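Local coordinates for putative 4-amino-4-deoxychorismate lyase (Thermus thermophilus, PDB 2ZGI) that probably acts as a pyridoxal-5'-phosphate-dependent lyase, splitting 4-amino-4-deoxychorismate into 4-aminobenzoate and pyruvate, at the interface of chains A and B. Numbering follows the deposited sequence. Chains: chain A/B, Putative 4-amino-4-deoxychorismate lyase.

Contact 1: the interface of chains A and B. Residues chain A 82, 128-131, 134; chain B 19-21.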
ATOM      1  N   ARG A  82     -12.150 -11.558 -28.891  1.00 27.26           N
ATOM      2  CA  ARG A  82     -11.769 -11.693 -27.487  1.00 26.46           C
ATOM      3  C   ARG A  82     -11.002 -12.982 -27.323  1.00 27.47           C
ATOM      4  O   ARG A  82     -11.433 -14.032 -27.795  1.00 27.43           O
ATOM      5  CB  ARG A  82     -13.001 -11.673 -26.581  1.00 26.26           C
ATOM      6  CG  ARG A  82     -12.687 -11.529 -25.071  1.00 25.58           C
ATOM      7  CD  ARG A  82     -13.937 -11.826 -24.186  1.00 28.33           C
ATOM      8  NE  ARG A  82     -14.055 -10.937 -23.021  1.00 27.29           N
ATOM      9  CZ  ARG A  82     -13.687 -11.250 -21.789  1.00 27.09           C
ATOM     10  NH1 ARG A  82     -13.141 -12.430 -21.528  1.00 29.66           N
ATOM     11  NH2 ARG A  82     -13.856 -10.380 -20.805  1.00 29.47           N
ATOM     12  N   GLY A 128     -11.051 -11.764 -15.353  1.00 22.53           N
ATOM     13  CA  GLY A 128     -12.493 -12.059 -15.229  1.00 22.58           C
ATOM     14  C   GLY A 128     -13.162 -11.476 -13.988  1.00 23.09           C
ATOM     15  O   GLY A 128     -14.376 -11.551 -13.842  1.00 23.05           O
ATOM     16  N   ASN A 129     -12.384 -10.910 -13.062  1.00 22.57           N
ATOM     17  CA  ASN A 129     -12.993 -10.199 -11.959  1.00 22.36           C
ATOM     18  C   ASN A 129     -13.290  -8.752 -12.408  1.00 23.35           C
ATOM     19  O   ASN A 129     -12.604  -7.804 -12.032  1.00 22.82           O
ATOM     20  CB  ASN A 129     -12.126 -10.273 -10.681  1.00 21.22           C
ATOM     21  CG  ASN A 129     -12.238 -11.596  -9.991  1.00 20.02           C
ATOM     22  OD1 ASN A 129     -12.393 -12.642 -10.650  1.00 22.65           O
ATOM     23  ND2 ASN A 129     -12.177 -11.588  -8.668  1.00 16.08           N
ATOM     24  N   TYR A 130     -14.348  -8.594 -13.204  1.00 23.41           N
ATOM     25  CA  TYR A 130     -14.556  -7.349 -13.927  1.00 23.31           C
ATOM     26  C   TYR A 130     -15.694  -6.491 -13.376  1.00 23.34           C
ATOM     27  O   TYR A 130     -16.029  -5.456 -13.945  1.00 23.06           O
ATOM     28  CB  TYR A 130     -14.847  -7.691 -15.378  1.00 24.16           C
ATOM     29  CG  TYR A 130     -14.668  -6.567 -16.366  1.00 25.21           C
ATOM     30  CD1 TYR A 130     -13.407  -6.030 -16.638  1.00 28.21           C
ATOM     31  CD2 TYR A 130     -15.752  -6.108 -17.099  1.00 28.86           C
ATOM     32  CE1 TYR A 130     -13.259  -4.998 -17.604  1.00 27.69           C
ATOM     33  CE2 TYR A 130     -15.618  -5.105 -18.040  1.00 29.76           C
ATOM     34  CZ  TYR A 130     -14.381  -4.562 -18.290  1.00 30.06           C
ATOM     35  OH  TYR A 130     -14.304  -3.564 -19.228  1.00 31.42           O
ATOM     36  N   LEU A 131     -16.297  -6.935 -12.275  1.00 22.97           N
ATOM     37  CA  LEU A 131     -17.508  -6.296 -11.767  1.00 24.16           C
ATOM     38  C   LEU A 131     -17.306  -4.833 -11.408  1.00 23.31           C
ATOM     39  O   LEU A 131     -18.191  -4.000 -11.680  1.00 22.12           O
ATOM     40  CB  LEU A 131     -18.044  -7.074 -10.572  1.00 24.02           C
ATOM     41  CG  LEU A 131     -19.541  -7.292 -10.332  1.00 27.83           C
ATOM     42  CD1 LEU A 131     -20.383  -7.255 -11.578  1.00 26.72           C
ATOM     43  CD2 LEU A 131     -19.736  -8.593  -9.490  1.00 26.75           C
ATOM     44  N   ARG A 134     -17.565  -3.105 -14.781  1.00 24.40           N
ATOM     45  CA  ARG A 134     -18.935  -3.167 -15.277  0.50 25.26           C
ATOM     46  C   ARG A 134     -19.851  -2.231 -14.500  1.00 25.07           C
ATOM     47  O   ARG A 134     -20.601  -1.487 -15.123  1.00 24.99           O
ATOM     48  CB  ARG A 134     -19.475  -4.584 -15.275  0.50 25.79           C
ATOM     49  CG  ARG A 134     -19.265  -5.295 -16.589  0.50 27.84           C
ATOM     50  CD  ARG A 134     -20.282  -6.432 -16.745  0.50 31.50           C
ATOM     51  NE  ARG A 134     -21.610  -5.955 -17.115  0.50 33.60           N
ATOM     52  CZ  ARG A 134     -22.658  -5.935 -16.294  0.50 34.93           C
ATOM     53  NH1 ARG A 134     -22.541  -6.354 -15.036  0.50 34.21           N
ATOM     54  NH2 ARG A 134     -23.826  -5.479 -16.726  0.50 34.83           N
TER
ATOM     55  N   TYR B  19     -17.639 -14.175 -18.234  1.00 28.22           N
ATOM     56  CA  TYR B  19     -16.472 -13.336 -18.546  1.00 26.98           C
ATOM     57  C   TYR B  19     -16.135 -12.306 -17.471  1.00 26.45           C
ATOM     58  O   TYR B  19     -14.997 -11.812 -17.417  1.00 24.88           O
ATOM     59  CB  TYR B  19     -16.653 -12.591 -19.873  1.00 27.62           C
ATOM     60  CG  TYR B  19     -16.472 -13.433 -21.130  1.00 30.67           C
ATOM     61  CD1 TYR B  19     -15.590 -14.521 -21.163  1.00 33.72           C
ATOM     62  CD2 TYR B  19     -17.148 -13.106 -22.301  1.00 32.28           C
ATOM     63  CE1 TYR B  19     -15.400 -15.276 -22.356  1.00 33.57           C
ATOM     64  CE2 TYR B  19     -16.979 -13.851 -23.485  1.00 33.75           C
ATOM     65  CZ  TYR B  19     -16.113 -14.937 -23.498  1.00 34.53           C
ATOM     66  OH  TYR B  19     -15.924 -15.663 -24.669  1.00 35.94           O
ATOM     67  N   HIS B  20     -17.126 -11.947 -16.658  1.00 25.12           N
ATOM     68  CA  HIS B  20     -16.950 -10.828 -15.740  1.00 24.17           C
ATOM     69  C   HIS B  20     -17.165 -11.199 -14.292  1.00 22.77           C
ATOM     70  O   HIS B  20     -17.132 -10.328 -13.404  1.00 22.48           O
ATOM     71  CB  HIS B  20     -17.910  -9.709 -16.109  1.00 24.50           C
ATOM     72  CG  HIS B  20     -17.618  -9.064 -17.428  1.00 26.42           C
ATOM     73  ND1 HIS B  20     -18.549  -8.305 -18.096  1.00 29.41           N
ATOM     74  CD2 HIS B  20     -16.516  -9.076 -18.211  1.00 25.13           C
ATOM     75  CE1 HIS B  20     -18.025  -7.838 -19.214  1.00 29.65           C
ATOM     76  NE2 HIS B  20     -16.791  -8.290 -19.308  1.00 30.16           N
ATOM     77  N   GLY B  21     -17.361 -12.490 -14.048  1.00 21.37           N
ATOM     78  CA  GLY B  21     -17.736 -12.969 -12.714  1.00 22.04           C
ATOM     79  C   GLY B  21     -18.977 -12.241 -12.211  1.00 21.73           C
ATOM     80  O   GLY B  21     -19.111 -11.982 -11.014  1.00 20.02           O
TER
HETATM   81  O   HOH W   1     -12.694 -13.137 -18.628  1.00 21.21           O
HETATM   82  O   HOH W   2     -14.906  -7.753 -21.494  1.00 31.94           O
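A:Arg82 lays its guanidinium flat on the ring of B:Tyr19, and next to this pair B:His20 is met by A:Tyr130 over one ring face and by A:Arg134 near its ND1, on the same side. The patch is part of a two-fold symmetric interface between two copies of the protein: the end of helix 15-19 and the turn after it in chain B meet strand 78-86, the loop before helix 131-141 and the first turn of that helix in chain A. The arginine and tyrosine side chains run past each other in opposite directions, with their planes 17° apart. NH1 of A:Arg82 lies over the ring face, 3.7 Å from the centroid of the B:Tyr19 ring, as a cation-pi contact, while CD rests nearer the rim above CE2. With CG of A:Arg82 anti to the backbone N (chi1 -169°), the chain reaches out from its strand, and a bend at chi3 turns the guanidinium onto the ring. Replacing B:Tyr19 with an alanine would probably strip the guanidinium of this aromatic face, leaving its charge without the cation-pi partner and the group freer to swing away.

Two waters lie in the guanidinium plane, at its edge. Water 1 is held by NH1 of A:Arg82 at 3.0 Å and passes the link on to the backbone O of B:Tyr19. Water 2 joins NH2 to the imidazole NE2 of B:His20, lying in the plane of that ring and 2.9 Å from NE2. These bridges should limit rotation of both groups.

B:His20 and A:Tyr130 run side by side, pointing the same way. A:Tyr130 places its ring atom CD2 over the centre of the imidazole, 3.3 Å from CD2 of B:His20. A:Arg134 crosses at about a right angle, CD of A:Arg134 3.6 Å from CE1 of B:His20. Alongside the ring contact, the backbone N of A:Tyr130 donates to O of B:His20 at 3.3 Å, approaching from above the carbonyl plane, 50° out of it.

Contact 2: the interface of chains A and B. Residues chain A 130-132, 135; chain B 21, 122, 127, 129.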
ATOM      1  N   TYR A 130     -14.348  -8.594 -13.204  1.00 23.41           N
ATOM      2  CA  TYR A 130     -14.556  -7.349 -13.927  1.00 23.31           C
ATOM      3  C   TYR A 130     -15.694  -6.491 -13.376  1.00 23.34           C
ATOM      4  O   TYR A 130     -16.029  -5.456 -13.945  1.00 23.06           O
ATOM      5  CB  TYR A 130     -14.847  -7.691 -15.378  1.00 24.16           C
ATOM      6  CG  TYR A 130     -14.668  -6.567 -16.366  1.00 25.21           C
ATOM      7  CD1 TYR A 130     -13.407  -6.030 -16.638  1.00 28.21           C
ATOM      8  CD2 TYR A 130     -15.752  -6.108 -17.099  1.00 28.86           C
ATOM      9  CE1 TYR A 130     -13.259  -4.998 -17.604  1.00 27.69           C
ATOM     10  CE2 TYR A 130     -15.618  -5.105 -18.040  1.00 29.76           C
ATOM     11  CZ  TYR A 130     -14.381  -4.562 -18.290  1.00 30.06           C
ATOM     12  OH  TYR A 130     -14.304  -3.564 -19.228  1.00 31.42           O
ATOM     13  N   LEU A 131     -16.297  -6.935 -12.275  1.00 22.97           N
ATOM     14  CA  LEU A 131     -17.508  -6.296 -11.767  1.00 24.16           C
ATOM     15  C   LEU A 131     -17.306  -4.833 -11.408  1.00 23.31           C
ATOM     16  O   LEU A 131     -18.191  -4.000 -11.680  1.00 22.12           O
ATOM     17  CB  LEU A 131     -18.044  -7.074 -10.572  1.00 24.02           C
ATOM     18  CG  LEU A 131     -19.541  -7.292 -10.332  1.00 27.83           C
ATOM     19  CD1 LEU A 131     -20.383  -7.255 -11.578  1.00 26.72           C
ATOM     20  CD2 LEU A 131     -19.736  -8.593  -9.490  1.00 26.75           C
ATOM     21  N   PRO A 132     -16.129  -4.492 -10.826  1.00 23.03           N
ATOM     22  CA  PRO A 132     -15.966  -3.085 -10.496  1.00 22.99           C
ATOM     23  C   PRO A 132     -16.024  -2.204 -11.765  1.00 23.16           C
ATOM     24  O   PRO A 132     -16.571  -1.081 -11.724  1.00 23.55           O
ATOM     25  CB  PRO A 132     -14.569  -3.048  -9.841  1.00 22.80           C
ATOM     26  CG  PRO A 132     -14.424  -4.413  -9.226  1.00 23.55           C
ATOM     27  CD  PRO A 132     -14.992  -5.306 -10.321  1.00 22.96           C
ATOM     28  N   LEU A 135     -19.752  -2.245 -13.163  1.00 24.49           N
ATOM     29  CA  LEU A 135     -20.537  -1.359 -12.294  1.00 24.21           C
ATOM     30  C   LEU A 135     -20.289   0.128 -12.566  1.00 24.76           C
ATOM     31  O   LEU A 135     -21.248   0.931 -12.595  1.00 22.72           O
ATOM     32  CB  LEU A 135     -20.336  -1.680 -10.807  1.00 24.38           C
ATOM     33  CG  LEU A 135     -20.877  -3.048 -10.352  1.00 25.40           C
ATOM     34  CD1 LEU A 135     -20.395  -3.442  -8.955  1.00 26.23           C
ATOM     35  CD2 LEU A 135     -22.405  -3.089 -10.447  1.00 26.93           C
TER
ATOM     36  N   GLY B  21     -17.361 -12.490 -14.048  1.00 21.37           N
ATOM     37  CA  GLY B  21     -17.736 -12.969 -12.714  1.00 22.04           C
ATOM     38  C   GLY B  21     -18.977 -12.241 -12.211  1.00 21.73           C
ATOM     39  O   GLY B  21     -19.111 -11.982 -11.014  1.00 20.02           O
ATOM     40  N   LEU B 122     -16.892  -4.552  -3.042  1.00 26.86           N
ATOM     41  CA  LEU B 122     -17.575  -5.841  -3.120  1.00 26.62           C
ATOM     42  C   LEU B 122     -17.346  -6.759  -1.929  1.00 25.70           C
ATOM     43  O   LEU B 122     -17.874  -7.887  -1.899  1.00 25.05           O
ATOM     44  CB  LEU B 122     -17.206  -6.564  -4.418  1.00 26.89           C
ATOM     45  CG  LEU B 122     -17.325  -5.806  -5.755  1.00 29.59           C
ATOM     46  CD1 LEU B 122     -16.888  -6.714  -6.904  1.00 29.88           C
ATOM     47  CD2 LEU B 122     -18.726  -5.214  -6.015  1.00 30.52           C
ATOM     48  N   THR B 127     -19.812 -12.538  -4.185  1.00 24.84           N
ATOM     49  CA  THR B 127     -19.864 -12.383  -5.636  1.00 23.88           C
ATOM     50  C   THR B 127     -18.945 -13.346  -6.378  1.00 23.50           C
ATOM     51  O   THR B 127     -18.034 -13.931  -5.795  1.00 23.24           O
ATOM     52  CB  THR B 127     -19.504 -10.924  -6.098  1.00 25.02           C
ATOM     53  OG1 THR B 127     -18.076 -10.728  -6.104  1.00 22.38           O
ATOM     54  CG2 THR B 127     -20.124  -9.895  -5.170  1.00 24.93           C
ATOM     55  N   ASN B 129     -16.721 -12.395  -8.230  1.00 21.76           N
ATOM     56  CA  ASN B 129     -15.378 -11.825  -8.299  1.00 20.90           C
ATOM     57  C   ASN B 129     -14.564 -12.362  -7.140  1.00 21.53           C
ATOM     58  O   ASN B 129     -14.359 -11.685  -6.110  1.00 21.83           O
ATOM     59  CB  ASN B 129     -15.446 -10.301  -8.330  1.00 21.14           C
ATOM     60  CG  ASN B 129     -15.763  -9.781  -9.704  1.00 21.73           C
ATOM     61  OD1 ASN B 129     -16.507 -10.406 -10.487  1.00 27.23           O
ATOM     62  ND2 ASN B 129     -15.205  -8.663 -10.025  1.00 15.60           N
TER
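The start of helix 131-141 in chain A, with the residue just before it, meets the loop stretch of chain B that holds B:Leu122, B:Thr127 and B:Asn129. At the centre, the side-chain amide of B:Asn129 faces the first turn of the helix. ND2 of B:Asn129 is modelled 3.0 Å from the backbone N of A:Leu131. The backbone N of A:Tyr130 is 3.3 Å from ND2 of B:Asn129. As built, this sets nitrogen against nitrogen, so no hydrogen bond can be claimed with confidence; a turned amide, with its oxygen in that position, would offer an acceptor near the helix N-terminus, which seems the more likely reading.

The same side chain also has an apolar contact. B:Asn129 and A:Leu131 cross obliquely, with the amide carbon CG 3.6 Å from the leucine CB. CG of the asparagine stands anti to its own carbonyl carbon (chi1 -80°), which sends the amide toward the helix. Within chain B the backbone N of B:Asn129 donates to the hydroxyl OG1 of B:Thr127 at 3.0 Å, a second-shell bond that helps fix the loop from which the amide projects.

B:Leu122 divides its two methyls among three residues of the helix. CD1 of B:Leu122 packs against CB of A:Leu131 at 3.9 Å and lies near CG of A:Pro132, whose ring it meets at about a right angle. CD2 of B:Leu122 touches CD1 of A:Leu135 at 3.8 Å, one turn further along. The patch therefore combines a polar centre at the helix start with a small apolar flank beside it, placing the first turns of helix 131-141 directly against the neighbouring subunit's loop.

Contact 1 and contact 2 adjoin each other, the centres of their C-alpha atoms about 7 Å apart, and they share A:Tyr130, A:Leu131 and B:Gly21. The chain A segment leading into helix 131-141 thus takes part in both, meeting mainly the turn after helix 15-19 in contact 1 and mainly a second chain B loop in contact 2. Stacking and water bridges mark the first; the second sets an asparagine amide at the helix start beside a small apolar flank. Because the interface is two-fold symmetric, each has a twin with the chains exchanged. The two-fold pair is probably the functional unit, although the deposited assembly holds four copies.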